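Local coordinates for leucine aminopeptidase 1 (PDB 2HB6) that releases N-terminal amino acids, preferably leucine, from peptides as a zinc-dependent M17 aminopeptidase and probably serves as a digestive enzyme, at the interface of chains A and B. Coordinates in Å, arbitrary orientation; residue numbers count along the deposited sequence, not the author numbering. Chains: chain A/B, Leucine aminopeptidase 1.

The interface of chains A and B. Residues chain A 366, 369-370, 431-433; chain B 368-369.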
loop_
_atom_site.group_PDB
_atom_site.type_symbol
_atom_site.label_atom_id
_atom_site.label_comp_id
_atom_site.label_asym_id
_atom_site.label_seq_id
_atom_site.Cartn_x
_atom_site.Cartn_y
_atom_site.Cartn_z
ATOM N N ALA A 366 6.917 11.607 13.709
ATOM C CA ALA A 366 7.993 10.834 14.297
ATOM C C ALA A 366 8.201 11.184 15.769
ATOM O O ALA A 366 8.730 10.357 16.528
ATOM C CB ALA A 366 9.272 11.043 13.528
ATOM N N TRP A 369 7.107 8.714 18.283
ATOM C CA TRP A 369 7.938 7.503 18.377
ATOM C C TRP A 369 9.195 7.720 19.227
ATOM O O TRP A 369 9.848 6.763 19.638
ATOM C CB TRP A 369 8.322 6.987 16.985
ATOM C CG TRP A 369 7.129 6.529 16.156
ATOM C CD1 TRP A 369 6.025 7.275 15.817
ATOM C CD2 TRP A 369 6.930 5.240 15.564
ATOM N NE1 TRP A 369 5.158 6.526 15.057
ATOM C CE2 TRP A 369 5.689 5.273 14.888
ATOM C CE3 TRP A 369 7.679 4.065 15.532
ATOM C CZ2 TRP A 369 5.188 4.173 14.187
ATOM C CZ3 TRP A 369 7.173 2.964 14.837
ATOM C CH2 TRP A 369 5.940 3.029 14.179
ATOM N N LEU A 370 9.540 8.981 19.468
ATOM C CA LEU A 370 10.671 9.329 20.328
ATOM C C LEU A 370 10.243 9.532 21.799
ATOM O O LEU A 370 10.839 8.968 22.723
ATOM C CB LEU A 370 11.369 10.577 19.774
ATOM C CG LEU A 370 12.725 10.914 20.410
ATOM C CD1 LEU A 370 13.601 11.640 19.410
ATOM C CD2 LEU A 370 12.557 11.742 21.698
ATOM N N GLY A 431 20.057 9.847 12.213
ATOM C CA GLY A 431 19.449 10.500 13.387
ATOM C C GLY A 431 18.006 10.084 13.610
ATOM O O GLY A 431 17.347 9.604 12.691
ATOM N N PRO A 432 17.489 10.299 14.827
ATOM C CA PRO A 432 16.024 10.211 14.953
ATOM C C PRO A 432 15.386 11.274 14.037
ATOM O O PRO A 432 15.884 12.398 13.978
ATOM C CB PRO A 432 15.758 10.529 16.432
ATOM C CG PRO A 432 17.080 10.714 17.093
ATOM C CD PRO A 432 18.179 10.659 16.084
ATOM N N PRO A 433 14.363 10.904 13.242
ATOM C CA PRO A 433 13.792 11.913 12.328
ATOM C C PRO A 433 13.378 13.251 12.959
ATOM O O PRO A 433 13.583 14.302 12.337
ATOM C CB PRO A 433 12.583 11.186 11.719
ATOM C CG PRO A 433 13.035 9.719 11.693
ATOM C CD PRO A 433 13.721 9.585 13.060
ATOM N N ALA B 368 15.243 3.120 16.090
ATOM C CA ALA B 368 15.918 4.123 15.260
ATOM C C ALA B 368 15.208 5.481 15.238
ATOM O O ALA B 368 15.850 6.515 15.047
ATOM C CB ALA B 368 16.111 3.600 13.840
ATOM N N TRP B 369 13.894 5.482 15.457
ATOM C CA TRP B 369 13.138 6.745 15.469
ATOM C C TRP B 369 13.245 7.455 16.825
ATOM O O TRP B 369 12.918 8.633 16.940
ATOM C CB TRP B 369 11.666 6.506 15.107
ATOM C CG TRP B 369 11.456 6.020 13.683
ATOM C CD1 TRP B 369 11.993 4.896 13.108
ATOM C CD2 TRP B 369 10.647 6.633 12.668
ATOM N NE1 TRP B 369 11.575 4.780 11.803
ATOM C CE2 TRP B 369 10.749 5.832 11.507
ATOM C CE3 TRP B 369 9.846 7.776 12.625
ATOM C CZ2 TRP B 369 10.074 6.140 10.321
ATOM C CZ3 TRP B 369 9.178 8.086 11.435
ATOM C CH2 TRP B 369 9.300 7.273 10.305
HETATM O O HOH W 1 16.702 7.047 12.225
#
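B:Trp369 fits its indole into a corner of chain A, with A:Pro433 over one face and A:Ala366 at the edge of the six-membered ring. CG of A:Pro433 sits 3.8 Å above the ring plane, offset toward the rim. The two side chains cross at about a right angle. CD of A:Pro433 packs 3.8 Å from the backbone CA of B:Trp369. A:Ala366 has its CA in the ring plane. Its CB, slightly off that plane toward A:Pro433, lies 3.4 Å from CE3 of B:Trp369. B:Trp369 has CG anti to its own carbonyl carbon (chi1 -65°), which turns the indole into this corner. A:Trp369 and B:Trp369 are both poorly ordered, so the fine ring positions are less certain. They meet through their CB atoms, 3.9 Å apart, and not through their rings. This pairing fits the two-fold symmetry of the interface. An alanine in place of A:Pro433 would remove CG and CD, and would probably uncover part of the indole face and give B:Trp369 more freedom to turn. This is a homo-oligomer interface of the M17 hexamer. Helix 367-371 of chain B meets the same helix of chain A and the start of helix 433-442, chiefly through apolar side-chain contacts. The contact's centre is about 11 Å from the predicted active-site residue A:Arg338. Nearby, a water bridges two backbone carbonyls, 2.7 Å from O of A:Gly431 and 3.0 Å from O of B:Ala368.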